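Side-chain contacts in restriction endonuclease R.BpuJI (Bacillus pumilus, PDB 2VLA), which recognises its cognate DNA sequence through the N-terminal domain described here and, as the whole enzyme, probably cleaves DNA as a type II restriction endonuclease: residues I185-S189 with N190-K194; N31-D34 with D35-C39; A244-W247 with G248-P251; S100-P103 with A104-D108. All coordinates share one frame; numbering follows the deposited sequence.

Interaction 1 of 4, residues I185-S189 with N190-K194; sequences IEDRS and NDITK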
ATOM      1  N   ILE A 185       0.382  20.812  15.687  1.00 16.61           N
ATOM      2  CA  ILE A 185       0.382  21.448  16.991  1.00 17.00           C
ATOM      3  C   ILE A 185      -0.161  22.898  16.893  1.00 16.90           C
ATOM      4  O   ILE A 185      -0.959  23.322  17.727  1.00 19.53           O
ATOM      5  CB  ILE A 185       1.791  21.449  17.610  1.00 18.56           C
ATOM      6  CG1 ILE A 185       2.177  20.013  18.039  1.00 18.94           C
ATOM      7  CG2 ILE A 185       1.854  22.423  18.803  1.00 19.74           C
ATOM      8  CD1 ILE A 185       3.651  19.859  18.468  1.00 20.16           C
ATOM      9  N   GLU A 186       0.237  23.628  15.858  0.60 17.79           N
ATOM     10  CA  GLU A 186      -0.268  24.993  15.671  0.60 18.78           C
ATOM     11  C   GLU A 186      -1.768  24.987  15.398  0.60 18.99           C
ATOM     12  O   GLU A 186      -2.520  25.773  15.986  0.60 19.26           O
ATOM     13  CB  GLU A 186       0.460  25.698  14.532  0.60 19.17           C
ATOM     14  CG  GLU A 186      -0.009  27.134  14.313  0.60 22.06           C
ATOM     15  CD  GLU A 186       0.535  27.746  13.038  0.60 25.16           C
ATOM     16  OE1 GLU A 186       1.706  28.190  13.039  0.60 33.08           O
ATOM     17  OE2 GLU A 186      -0.215  27.805  12.040  0.60 31.08           O
ATOM     18  N   ASP A 187      -2.214  24.085  14.529  1.00 17.80           N
ATOM     19  CA  ASP A 187      -3.618  24.000  14.205  1.00 17.68           C
ATOM     20  C   ASP A 187      -4.454  23.688  15.451  1.00 18.96           C
ATOM     21  O   ASP A 187      -5.488  24.321  15.691  1.00 20.55           O
ATOM     22  CB  ASP A 187      -3.847  22.943  13.125  1.00 17.29           C
ATOM     23  CG  ASP A 187      -3.641  23.489  11.713  1.00 18.64           C
ATOM     24  OD1 ASP A 187      -3.310  24.700  11.572  1.00 22.75           O
ATOM     25  OD2 ASP A 187      -3.792  22.703  10.741  1.00 19.98           O
ATOM     26  N   ARG A 188      -4.004  22.731  16.250  1.00 19.24           N
ATOM     27  CA  ARG A 188      -4.734  22.369  17.469  1.00 20.54           C
ATOM     28  C   ARG A 188      -4.801  23.554  18.419  1.00 21.11           C
ATOM     29  O   ARG A 188      -5.797  23.744  19.115  1.00 22.99           O
ATOM     30  CB  ARG A 188      -4.081  21.185  18.169  1.00 18.60           C
ATOM     31  CG  ARG A 188      -4.221  19.872  17.422  1.00 18.98           C
ATOM     32  CD  ARG A 188      -3.611  18.737  18.183  1.00 15.99           C
ATOM     33  NE  ARG A 188      -3.748  17.477  17.464  1.00 15.36           N
ATOM     34  CZ  ARG A 188      -3.282  16.311  17.894  1.00 15.74           C
ATOM     35  NH1 ARG A 188      -2.649  16.231  19.052  1.00 17.39           N
ATOM     36  NH2 ARG A 188      -3.438  15.226  17.151  1.00 15.28           N
ATOM     37  N   SER A 189      -3.736  24.345  18.456  1.00 21.26           N
ATOM     38  CA  SER A 189      -3.685  25.504  19.362  1.00 23.33           C
ATOM     39  C   SER A 189      -4.676  26.581  18.936  1.00 23.96           C
ATOM     40  O   SER A 189      -5.045  27.453  19.731  1.00 26.64           O
ATOM     41  CB  SER A 189      -2.265  26.082  19.431  1.00 25.16           C
ATOM     42  OG  SER A 189      -1.978  26.884  18.302  1.00 26.75           O
ATOM     43  N   ASN A 190      -5.122  26.499  17.690  1.00 22.77           N
ATOM     44  CA  ASN A 190      -6.104  27.414  17.152  1.00 24.06           C
ATOM     45  C   ASN A 190      -7.458  26.742  17.026  1.00 25.04           C
ATOM     46  O   ASN A 190      -8.342  27.239  16.331  1.00 28.60           O
ATOM     47  CB  ASN A 190      -5.648  27.923  15.788  1.00 23.17           C
ATOM     48  CG  ASN A 190      -4.505  28.918  15.893  1.00 25.38           C
ATOM     49  OD1 ASN A 190      -4.551  29.832  16.704  1.00 31.48           O
ATOM     50  ND2 ASN A 190      -3.478  28.741  15.071  1.00 25.20           N
ATOM     51  N   ASP A 191      -7.600  25.595  17.688  1.00 25.32           N
ATOM     52  CA  ASP A 191      -8.860  24.820  17.678  1.00 25.77           C
ATOM     53  C   ASP A 191      -9.294  24.447  16.258  1.00 26.12           C
ATOM     54  O   ASP A 191     -10.497  24.397  15.947  1.00 29.01           O
ATOM     55  CB  ASP A 191      -9.965  25.588  18.397  1.00 29.24           C
ATOM     56  CG  ASP A 191      -9.632  25.849  19.856  1.00 37.88           C
ATOM     57  OD1 ASP A 191      -9.201  24.901  20.553  1.00 42.95           O
ATOM     58  OD2 ASP A 191      -9.788  27.003  20.303  1.00 50.69           O
ATOM     59  N   ILE A 192      -8.311  24.145  15.421  1.00 24.31           N
ATOM     60  CA  ILE A 192      -8.549  23.694  14.064  1.00 24.68           C
ATOM     61  C   ILE A 192      -8.357  22.186  13.993  1.00 24.63           C
ATOM     62  O   ILE A 192      -7.305  21.663  14.390  1.00 23.89           O
ATOM     63  CB  ILE A 192      -7.571  24.374  13.079  1.00 25.00           C
ATOM     64  CG1 ILE A 192      -7.873  25.872  12.984  1.00 28.11           C
ATOM     65  CG2 ILE A 192      -7.649  23.731  11.698  1.00 24.66           C
ATOM     66  CD1 ILE A 192      -6.770  26.681  12.286  1.00 28.81           C
ATOM     67  N   THR A 193      -9.394  21.488  13.537  1.00 22.19           N
ATOM     68  CA  THR A 193      -9.312  20.062  13.298  1.00 22.91           C
ATOM     69  C   THR A 193      -9.643  19.814  11.824  1.00 21.71           C
ATOM     70  O   THR A 193     -10.368  20.595  11.203  1.00 22.33           O
ATOM     71  CB  THR A 193     -10.288  19.302  14.208  1.00 28.61           C
ATOM     72  OG1 THR A 193     -10.042  17.894  14.126  1.00 36.76           O
ATOM     73  CG2 THR A 193     -11.694  19.588  13.814  1.00 29.97           C
ATOM     74  N   LYS A 194      -9.077  18.763  11.249  1.00 18.81           N
ATOM     75  CA  LYS A 194      -9.209  18.540   9.817  1.00 18.47           C
ATOM     76  C   LYS A 194      -9.611  17.105   9.495  1.00 17.21           C
ATOM     77  O   LYS A 194      -9.231  16.168  10.192  1.00 21.95           O
ATOM     78  CB  LYS A 194      -7.878  18.872   9.105  1.00 18.85           C
ATOM     79  CG  LYS A 194      -7.509  20.345   9.133  1.00 22.10           C
ATOM     80  CD  LYS A 194      -8.351  21.155   8.152  1.00 27.30           C
ATOM     81  CE  LYS A 194      -7.837  22.588   8.018  1.00 33.78           C
ATOM     82  NZ  LYS A 194      -8.891  23.503   7.508  1.00 42.62           N
TER
HETATM   83  O   HOH W   1      -2.947  27.194  12.489  1.00 27.15           O
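The carbonyl oxygen of Asp-187 is gripped by two backbone amides: Ile-192 N reaches Asp-187 O at 2.8 Å, and Asn-190 N reaches the same atom at 3.0 Å from the opposite face of its plane. With Asp-191 N bonded to Arg-188 O at 3.0 Å and Asp-191 at positive phi, this is a Schellman motif, which ends the helix and turns the chain out of it. One residue back, Ser-189 OG donates to Glu-186 O at 2.6 Å; its chi1 of 79° folds the hydroxyl back onto the last turn, where Asn-190 N adds only a weak bond to that carbonyl. Beyond the turn Ile-192 comes back across Asp-187 at a slant, its CG2 4.0 Å from Asp-187 CG, so a methyl branch packs against the carboxylate carbon. A water ties three side chains, donating to Glu-186 OE2 and Asp-187 OD1 and accepting from Asn-190 ND2. The carboxylate of Asp-187 is further held by Lys-183, one turn earlier, at OD1 and by the hydroxyl of Tyr-163 at OD2. Arg-188 forms a salt bridge with Asp-159, so the end of helix 177-189 is tied to helix 157-165 before the chain continues toward helix 203-219.

Interaction 2 of 4, residues N31-D34 with D35-C39; sequences NIID and DICPC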
ATOM      1  N   ASN A  31      -1.139 -21.038  -1.274  1.00 14.01           N
ATOM      2  CA  ASN A  31      -1.108 -22.468  -1.574  1.00 14.23           C
ATOM      3  C   ASN A  31      -1.596 -22.745  -2.965  1.00 15.66           C
ATOM      4  O   ASN A  31      -1.070 -23.612  -3.647  1.00 17.30           O
ATOM      5  CB  ASN A  31      -1.902 -23.261  -0.541  1.00 15.52           C
ATOM      6  CG  ASN A  31      -1.112 -23.491   0.732  1.00 16.15           C
ATOM      7  OD1 ASN A  31       0.107 -23.710   0.686  1.00 21.56           O
ATOM      8  ND2 ASN A  31      -1.773 -23.420   1.857  1.00 17.60           N
ATOM      9  N   ILE A  32      -2.618 -22.008  -3.394  1.00 15.17           N
ATOM     10  CA  ILE A  32      -3.085 -22.129  -4.764  1.00 15.65           C
ATOM     11  C   ILE A  32      -1.938 -21.794  -5.725  1.00 15.28           C
ATOM     12  O   ILE A  32      -1.634 -22.557  -6.643  1.00 17.68           O
ATOM     13  CB  ILE A  32      -4.278 -21.216  -5.041  1.00 16.72           C
ATOM     14  CG1 ILE A  32      -5.504 -21.709  -4.253  1.00 18.49           C
ATOM     15  CG2 ILE A  32      -4.559 -21.164  -6.562  1.00 17.99           C
ATOM     16  CD1 ILE A  32      -6.685 -20.723  -4.222  1.00 19.75           C
ATOM     17  N   ILE A  33      -1.312 -20.653  -5.516  1.00 15.17           N
ATOM     18  CA  ILE A  33      -0.231 -20.216  -6.392  1.00 15.90           C
ATOM     19  C   ILE A  33       0.951 -21.198  -6.376  1.00 16.83           C
ATOM     20  O   ILE A  33       1.451 -21.602  -7.425  1.00 20.08           O
ATOM     21  CB  ILE A  33       0.225 -18.800  -6.019  1.00 14.84           C
ATOM     22  CG1 ILE A  33      -0.865 -17.796  -6.390  1.00 15.22           C
ATOM     23  CG2 ILE A  33       1.529 -18.438  -6.723  1.00 16.83           C
ATOM     24  CD1 ILE A  33      -0.700 -16.436  -5.724  1.00 14.82           C
ATOM     25  N   ASP A  34       1.352 -21.624  -5.189  1.00 16.86           N
ATOM     26  CA  ASP A  34       2.487 -22.531  -5.059  1.00 17.99           C
ATOM     27  C   ASP A  34       2.200 -23.871  -5.773  1.00 20.91           C
ATOM     28  O   ASP A  34       3.086 -24.459  -6.402  1.00 22.40           O
ATOM     29  CB  ASP A  34       2.775 -22.768  -3.582  1.00 18.96           C
ATOM     30  CG  ASP A  34       3.968 -23.615  -3.357  1.00 20.45           C
ATOM     31  OD1 ASP A  34       5.047 -23.265  -3.872  1.00 25.05           O
ATOM     32  OD2 ASP A  34       3.848 -24.596  -2.611  1.00 21.97           O
ATOM     33  N   ASP A  35       0.950 -24.335  -5.676  1.00 19.32           N
ATOM     34  CA  ASP A  35       0.560 -25.616  -6.258  1.00 22.55           C
ATOM     35  C   ASP A  35       0.523 -25.573  -7.783  1.00 21.49           C
ATOM     36  O   ASP A  35       1.022 -26.494  -8.452  1.00 24.40           O
ATOM     37  CB  ASP A  35      -0.808 -26.029  -5.752  1.00 21.16           C
ATOM     38  CG  ASP A  35      -0.777 -26.554  -4.329  1.00 27.91           C
ATOM     39  OD1 ASP A  35       0.338 -26.768  -3.784  1.00 30.37           O
ATOM     40  OD2 ASP A  35      -1.877 -26.769  -3.760  1.00 27.23           O
ATOM     41  N   ILE A  36      -0.117 -24.543  -8.345  1.00 21.01           N
ATOM     42  CA  ILE A  36      -0.423 -24.547  -9.769  1.00 20.86           C
ATOM     43  C   ILE A  36       0.669 -23.897 -10.620  1.00 23.40           C
ATOM     44  O   ILE A  36       0.743 -24.140 -11.819  1.00 27.09           O
ATOM     45  CB  ILE A  36      -1.827 -23.908 -10.081  1.00 22.93           C
ATOM     46  CG1 ILE A  36      -1.815 -22.391  -9.871  1.00 20.75           C
ATOM     47  CG2 ILE A  36      -2.911 -24.558  -9.221  1.00 24.38           C
ATOM     48  CD1 ILE A  36      -3.157 -21.697 -10.239  1.00 20.00           C
ATOM     49  N   CYS A  37       1.541 -23.118  -9.994  1.00 21.96           N
ATOM     50  CA  CYS A  37       2.653 -22.473 -10.724  1.00 24.17           C
ATOM     51  C   CYS A  37       3.958 -23.253 -10.546  1.00 27.85           C
ATOM     52  O   CYS A  37       4.107 -23.988  -9.576  1.00 31.68           O
ATOM     53  CB  CYS A  37       2.842 -21.035 -10.243  1.00 22.52           C
ATOM     54  SG  CYS A  37       1.394 -20.012 -10.441  1.00 22.34           S
ATOM     55  N   PRO A  38       4.911 -23.095 -11.504  1.00 29.41           N
ATOM     56  CA  PRO A  38       4.731 -22.327 -12.736  1.00 27.55           C
ATOM     57  C   PRO A  38       3.749 -22.980 -13.701  1.00 29.14           C
ATOM     58  O   PRO A  38       3.672 -24.208 -13.777  1.00 29.71           O
ATOM     59  CB  PRO A  38       6.148 -22.301 -13.349  1.00 27.19           C
ATOM     60  CG  PRO A  38       6.825 -23.466 -12.780  1.00 33.59           C
ATOM     61  CD  PRO A  38       6.265 -23.667 -11.408  1.00 31.24           C
ATOM     62  N   CYS A  39       3.009 -22.159 -14.434  1.00 27.58           N
ATOM     63  CA  CYS A  39       2.107 -22.654 -15.461  1.00 29.47           C
ATOM     64  C   CYS A  39       1.753 -21.570 -16.478  1.00 27.93           C
ATOM     65  O   CYS A  39       2.049 -20.391 -16.279  1.00 26.14           O
ATOM     66  CB  CYS A  39       0.830 -23.209 -14.831  1.00 30.78           C
ATOM     67  SG  CYS A  39      -0.219 -21.975 -14.047  1.00 31.15           S
TER
HETATM   68  O   HOH W   2       2.881 -26.961  -3.689  1.00 38.85           O
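One face of the Asp-35 carboxylate is turned to the backbone of Asn-31, whose carbonyl O stands over the flat group 3.0 Å from Asp-35 CG. Asp-35 N bonds to that same oxygen, which therefore meets both the amide and the carboxylate carbon of one residue. Asp-35 OD2 forms a salt bridge with Arg-51 of helix 41-56, which probably eases repulsion from Asp-34, whose OD2 lies 4.3 Å from Asp-35 OD1. A water lies between the two acids, 2.6 Å from Asp-35 OD1, though it cannot donate to every nearby acceptor. On the apolar side Ile-32 and Ile-36 lie side by side, Ile-32 CG2 4.0 Å from Ile-36 CD1. The chi1 of 71° sets Ile-36 CG1 between its own N and carbonyl carbon, and brings it to 3.2 Å from Ile-32 O. With an alanine here Ile-32 CG2 would probably lose its neighbour, and a gap would open toward Phe-44. Cys-37 turns inward, SG 4.0 Å from Ile-33 CG2, with Pro-89 beside both. The three i to i+4 amide bonds are those of the last turn of alpha-helix 22-36, which ends at Ile-36; Cys-37 leaves helical geometry before a cis peptide to Pro-38.

Interaction 3 of 4, residues A244-W247 with G248-P251; sequences AQFW and GNKP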
ATOM      1  N   ALA A 244      11.357   3.117   9.431  1.00 12.96           N
ATOM      2  CA  ALA A 244      11.194   4.580   9.525  1.00 11.97           C
ATOM      3  C   ALA A 244      12.385   5.321   8.928  1.00 11.88           C
ATOM      4  O   ALA A 244      12.230   6.397   8.398  1.00 12.30           O
ATOM      5  CB  ALA A 244      11.013   5.002  10.951  1.00 12.10           C
ATOM      6  N   GLN A 245      13.564   4.714   9.019  0.50 12.68           N
ATOM      7  CA  GLN A 245      14.810   5.383   8.598  0.50 12.18           C
ATOM      8  C   GLN A 245      14.884   5.611   7.094  0.50 13.73           C
ATOM      9  O   GLN A 245      15.710   6.376   6.632  0.50 14.18           O
ATOM     10  CB  GLN A 245      16.034   4.596   9.089  0.50 14.26           C
ATOM     11  CG  GLN A 245      16.393   4.925  10.528  0.50 15.43           C
ATOM     12  CD  GLN A 245      17.255   3.874  11.190  0.50 16.24           C
ATOM     13  OE1 GLN A 245      17.691   2.912  10.554  0.50 18.27           O
ATOM     14  NE2 GLN A 245      17.498   4.045  12.484  0.50 16.89           N
ATOM     15  N   PHE A 246      13.989   4.988   6.340  1.00 12.28           N
ATOM     16  CA  PHE A 246      13.896   5.219   4.905  1.00 11.73           C
ATOM     17  C   PHE A 246      12.962   6.378   4.524  1.00 11.87           C
ATOM     18  O   PHE A 246      12.716   6.607   3.344  1.00 12.67           O
ATOM     19  CB  PHE A 246      13.457   3.937   4.181  1.00 11.88           C
ATOM     20  CG  PHE A 246      14.437   2.823   4.287  1.00 12.29           C
ATOM     21  CD1 PHE A 246      14.470   2.014   5.407  1.00 13.08           C
ATOM     22  CD2 PHE A 246      15.374   2.608   3.277  1.00 13.89           C
ATOM     23  CE1 PHE A 246      15.369   0.987   5.511  1.00 14.75           C
ATOM     24  CE2 PHE A 246      16.297   1.593   3.377  1.00 14.87           C
ATOM     25  CZ  PHE A 246      16.326   0.797   4.506  1.00 15.37           C
ATOM     26  N   TRP A 247      12.460   7.116   5.513  1.00 11.79           N
ATOM     27  CA  TRP A 247      11.457   8.138   5.238  1.00 11.64           C
ATOM     28  C   TRP A 247      11.890   9.187   4.243  1.00 13.06           C
ATOM     29  O   TRP A 247      11.055   9.737   3.503  1.00 13.25           O
ATOM     30  CB  TRP A 247      10.998   8.820   6.524  1.00 12.40           C
ATOM     31  CG  TRP A 247      12.036   9.726   7.183  1.00 12.54           C
ATOM     32  CD1 TRP A 247      12.863   9.402   8.224  1.00 14.18           C
ATOM     33  CD2 TRP A 247      12.306  11.122   6.888  1.00 12.44           C
ATOM     34  NE1 TRP A 247      13.636  10.482   8.568  1.00 15.59           N
ATOM     35  CE2 TRP A 247      13.293  11.548   7.778  1.00 13.92           C
ATOM     36  CE3 TRP A 247      11.809  12.028   5.961  1.00 13.38           C
ATOM     37  CZ2 TRP A 247      13.807  12.836   7.752  1.00 15.75           C
ATOM     38  CZ3 TRP A 247      12.345  13.298   5.920  1.00 14.38           C
ATOM     39  CH2 TRP A 247      13.308  13.692   6.823  1.00 17.60           C
ATOM     40  N   GLY A 248      13.186   9.508   4.245  1.00 12.85           N
ATOM     41  CA  GLY A 248      13.716  10.573   3.383  1.00 14.25           C
ATOM     42  C   GLY A 248      14.250  10.104   2.048  1.00 15.12           C
ATOM     43  O   GLY A 248      14.732  10.918   1.257  1.00 17.15           O
ATOM     44  N   ASN A 249      14.136   8.808   1.775  1.00 13.50           N
ATOM     45  CA  ASN A 249      14.639   8.232   0.534  1.00 13.89           C
ATOM     46  C   ASN A 249      13.682   8.442  -0.628  1.00 13.93           C
ATOM     47  O   ASN A 249      12.470   8.260  -0.487  1.00 14.57           O
ATOM     48  CB  ASN A 249      14.885   6.740   0.698  1.00 14.82           C
ATOM     49  CG  ASN A 249      16.145   6.429   1.484  1.00 16.23           C
ATOM     50  OD1 ASN A 249      16.432   7.070   2.496  1.00 22.10           O
ATOM     51  ND2 ASN A 249      16.888   5.394   1.044  1.00 18.62           N
ATOM     52  N   LYS A 250      14.214   8.698  -1.801  1.00 15.35           N
ATOM     53  CA  LYS A 250      13.444   8.585  -3.006  1.00 15.17           C
ATOM     54  C   LYS A 250      12.918   7.157  -3.097  1.00 15.09           C
ATOM     55  O   LYS A 250      13.559   6.236  -2.613  1.00 15.33           O
ATOM     56  CB  LYS A 250      14.329   8.922  -4.223  1.00 18.62           C
ATOM     57  CG  LYS A 250      14.417  10.387  -4.540  1.00 26.32           C
ATOM     58  CD  LYS A 250      15.002  10.619  -5.937  1.00 29.56           C
ATOM     59  CE  LYS A 250      14.394  11.848  -6.598  1.00 33.40           C
ATOM     60  NZ  LYS A 250      15.178  13.084  -6.307  1.00 46.07           N
ATOM     61  N   PRO A 251      11.777   6.979  -3.773  1.00 15.02           N
ATOM     62  CA  PRO A 251      11.319   5.642  -4.097  1.00 14.42           C
ATOM     63  C   PRO A 251      12.411   4.791  -4.740  1.00 14.32           C
ATOM     64  O   PRO A 251      13.166   5.273  -5.593  1.00 16.77           O
ATOM     65  CB  PRO A 251      10.198   5.895  -5.083  1.00 16.28           C
ATOM     66  CG  PRO A 251       9.636   7.206  -4.675  1.00 17.59           C
ATOM     67  CD  PRO A 251      10.832   8.012  -4.237  1.00 16.95           C
TER
HETATM   68  O   HOH W   3      10.162   8.536   1.074  1.00 13.01           O
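Trp-247 meets Gly-248 from its first side-chain atom onward. CB is 3.2 Å from Gly-248 N, and the indole, held at chi1 70° between its own backbone N and carbonyl carbon, stays close to the peptide that follows. Its CG and CD2 follow at the same distance from Gly-248 N. CD1 turns back along the chain: Ala-244 O lies in the ring plane at that edge, 3.1 Å from Trp-247 CD1. On the six-membered side CE3 approaches Gly-248 CA at 3.5 Å, and CZ3 is the last ring atom to stay near that carbon. The ring also touches Gln-143 of helix 137-150, and its nearest atom is about 4 Å from a bound polyether, probably from the crystallisation liquor, in a pocket to which Gly-248, Asn-249 and Lys-250 belong as well. The chain here makes two overlapping type I turns, Ala-244 to Trp-247 and Phe-246 to Asn-249. The second is closed by Asn-249 N donating to Phe-246 O at 3.1 Å, with an N-H...O angle of 163° and the donor above the carbonyl plane. Asn-249 sends its amide past the Phe-246 ring, ND2 3.9 Å from Phe-246 CD2, the two planes 62° apart. The Phe-246 ring also meets Phe-111 and Tyr-242 edge-to-face. A water bridges two carbonyls, donating to Trp-247 O and to Asn-249 O. The loop is thus shaped by backbone and water bonds, to which its rings add apolar and ring-ring contacts, a mixture consistent with a surface pocket that accepts a flexible ether chain.

Interaction 4 of 4, residues S100-P103 with A104-D108; sequences SDQP and AFFKD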
ATOM      1  N   SER A 100       5.374 -18.988   7.243  1.00 15.41           N
ATOM      2  CA  SER A 100       4.009 -18.773   7.777  1.00 15.10           C
ATOM      3  C   SER A 100       3.885 -17.474   8.612  1.00 15.14           C
ATOM      4  O   SER A 100       3.031 -17.376   9.496  1.00 17.76           O
ATOM      5  CB  SER A 100       3.567 -19.958   8.617  1.00 18.63           C
ATOM      6  OG  SER A 100       2.161 -20.021   8.677  1.00 23.48           O
ATOM      7  N   ASP A 101       4.703 -16.482   8.297  1.00 13.87           N
ATOM      8  CA  ASP A 101       4.793 -15.288   9.128  1.00 12.72           C
ATOM      9  C   ASP A 101       3.991 -14.172   8.489  1.00 12.16           C
ATOM     10  O   ASP A 101       4.463 -13.477   7.603  1.00 12.49           O
ATOM     11  CB  ASP A 101       6.262 -14.888   9.282  1.00 13.13           C
ATOM     12  CG  ASP A 101       6.482 -13.803  10.322  1.00 14.85           C
ATOM     13  OD1 ASP A 101       5.567 -12.999  10.558  1.00 15.34           O
ATOM     14  OD2 ASP A 101       7.636 -13.704  10.843  1.00 20.10           O
ATOM     15  N   GLN A 102       2.749 -14.035   8.922  1.00 12.33           N
ATOM     16  CA  GLN A 102       1.839 -13.085   8.328  1.00 11.34           C
ATOM     17  C   GLN A 102       2.280 -11.629   8.592  1.00 10.98           C
ATOM     18  O   GLN A 102       2.282 -10.818   7.684  1.00 10.83           O
ATOM     19  CB  GLN A 102       0.401 -13.341   8.797  1.00 13.71           C
ATOM     20  CG  GLN A 102      -0.609 -12.423   8.185  1.00 13.71           C
ATOM     21  CD  GLN A 102      -1.977 -12.670   8.716  1.00 15.62           C
ATOM     22  OE1 GLN A 102      -2.542 -13.743   8.521  1.00 19.76           O
ATOM     23  NE2 GLN A 102      -2.507 -11.700   9.453  1.00 16.42           N
ATOM     24  N   PRO A 103       2.667 -11.305   9.837  1.00 11.79           N
ATOM     25  CA  PRO A 103       3.162  -9.953  10.041  1.00 12.01           C
ATOM     26  C   PRO A 103       4.365  -9.613   9.153  1.00 10.50           C
ATOM     27  O   PRO A 103       4.462  -8.507   8.664  1.00 12.07           O
ATOM     28  CB  PRO A 103       3.551  -9.939  11.528  1.00 12.30           C
ATOM     29  CG  PRO A 103       2.682 -10.964  12.140  1.00 14.07           C
ATOM     30  CD  PRO A 103       2.584 -12.051  11.095  1.00 12.29           C
ATOM     31  N   ALA A 104       5.254 -10.576   8.920  1.00 11.77           N
ATOM     32  CA  ALA A 104       6.423 -10.323   8.065  1.00 11.01           C
ATOM     33  C   ALA A 104       6.028 -10.126   6.614  1.00 11.69           C
ATOM     34  O   ALA A 104       6.629  -9.342   5.924  1.00 11.61           O
ATOM     35  CB  ALA A 104       7.432 -11.444   8.183  1.00 12.29           C
ATOM     36  N   PHE A 105       5.002 -10.818   6.164  1.00 11.14           N
ATOM     37  CA  PHE A 105       4.464 -10.643   4.834  1.00 10.33           C
ATOM     38  C   PHE A 105       4.029  -9.190   4.654  1.00 10.86           C
ATOM     39  O   PHE A 105       4.355  -8.546   3.659  1.00 10.57           O
ATOM     40  CB  PHE A 105       3.276 -11.609   4.650  1.00 10.14           C
ATOM     41  CG  PHE A 105       2.644 -11.585   3.284  1.00  9.91           C
ATOM     42  CD1 PHE A 105       1.597 -10.734   3.012  1.00 10.25           C
ATOM     43  CD2 PHE A 105       3.002 -12.517   2.325  1.00 10.65           C
ATOM     44  CE1 PHE A 105       0.955 -10.765   1.783  1.00 12.34           C
ATOM     45  CE2 PHE A 105       2.385 -12.548   1.096  1.00 11.08           C
ATOM     46  CZ  PHE A 105       1.335 -11.687   0.829  1.00 11.06           C
ATOM     47  N   PHE A 106       3.314  -8.653   5.634  1.00 10.17           N
ATOM     48  CA  PHE A 106       2.840  -7.285   5.547  1.00 10.29           C
ATOM     49  C   PHE A 106       3.911  -6.247   5.844  1.00 10.16           C
ATOM     50  O   PHE A 106       3.894  -5.165   5.272  1.00 10.53           O
ATOM     51  CB  PHE A 106       1.585  -7.097   6.380  1.00  9.91           C
ATOM     52  CG  PHE A 106       0.402  -7.733   5.762  1.00 10.40           C
ATOM     53  CD1 PHE A 106      -0.151  -7.183   4.639  1.00 12.09           C
ATOM     54  CD2 PHE A 106      -0.063  -8.970   6.200  1.00 10.63           C
ATOM     55  CE1 PHE A 106      -1.185  -7.810   3.991  1.00 12.00           C
ATOM     56  CE2 PHE A 106      -1.052  -9.605   5.536  1.00 10.97           C
ATOM     57  CZ  PHE A 106      -1.631  -9.030   4.446  1.00 13.18           C
ATOM     58  N   LYS A 107       4.880  -6.588   6.699  0.50 10.63           N
ATOM     59  CA  LYS A 107       6.063  -5.721   6.880  0.50 12.73           C
ATOM     60  C   LYS A 107       6.726  -5.480   5.539  0.50 12.01           C
ATOM     61  O   LYS A 107       7.074  -4.347   5.202  0.50 11.93           O
ATOM     62  CB  LYS A 107       7.068  -6.358   7.845  0.50 16.04           C
ATOM     63  CG  LYS A 107       6.731  -6.179   9.323  0.50 16.38           C
ATOM     64  CD  LYS A 107       7.712  -6.934  10.221  0.50 18.87           C
ATOM     65  CE  LYS A 107       7.398  -6.726  11.720  0.50 21.13           C
ATOM     66  NZ  LYS A 107       6.407  -7.685  12.242  0.50 18.72           N
ATOM     67  N   ASP A 108       6.889  -6.545   4.765  1.00 11.20           N
ATOM     68  CA  ASP A 108       7.573  -6.458   3.482  1.00 12.06           C
ATOM     69  C   ASP A 108       6.776  -5.616   2.486  1.00 11.22           C
ATOM     70  O   ASP A 108       7.344  -4.799   1.766  1.00 11.75           O
ATOM     71  CB  ASP A 108       7.814  -7.861   2.921  1.00 13.12           C
ATOM     72  CG  ASP A 108       8.692  -7.851   1.680  1.00 15.84           C
ATOM     73  OD1 ASP A 108       9.925  -7.544   1.813  1.00 18.49           O
ATOM     74  OD2 ASP A 108       8.171  -8.118   0.574  1.00 17.07           O
TER
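Phe-105 N donates to Asp-101 O at 3.1 Å, and the bonds from Phe-106 N to Gln-102 O and from Lys-107 N to Pro-103 O continue the pattern as the chain winds into helix 102-112. Asp-101 is the N-cap of this helix. Its OD1 accepts from Ala-104 N at 2.9 Å with an N-H...O angle of 155°, the amide arriving from above the carboxylate plane. The reach comes from a CG set anti to the backbone N (chi1 -170°), which also lays the carboxylate against the methyl of Ala-104, Asp-101 CG 3.3 Å from Ala-104 CB. Pro-103, in the first turn, has no amide hydrogen that would need an acceptor. Were the aspartate an alanine, Ala-104 N would probably lose its capping acceptor, and the helix start the negative charge beside it. On the inner side Gln-102 and Phe-106 run side by side, pointing the same way toward Leu-22 of helix 22-36 and Leu-219 of helix 203-219. Gln-102 CG lies at the edge of the Phe-106 ring, in its plane and 3.9 Å from Phe-106 CE2. One face of that ring is met by its neighbour: Phe-105 CD1 stands 3.8 Å above the plane, over the ring centre of Phe-106.

Overall arrangement
All four contacts are local, but they mark different points along the chain. Interaction 4 starts a helix, interactions 1 and 2 end two others, and interaction 3 shapes a loop after helix 237-244. Interactions 1 and 3 lie at the surface; 2 and 4 are partly buried, each with isoleucine or phenylalanine turned inward. Helix 22-36 links these two, since its last turn is interaction 2 while Leu-22 and Leu-26 touch the side chains of interaction 4; their centres are about 20 Å apart. Interactions 1 and 2 lie on opposite sides of the chain's centre, about 52 Å apart between centres. A side-chain carboxylate caps in interaction 4, whereas backbone amides do so in interaction 1.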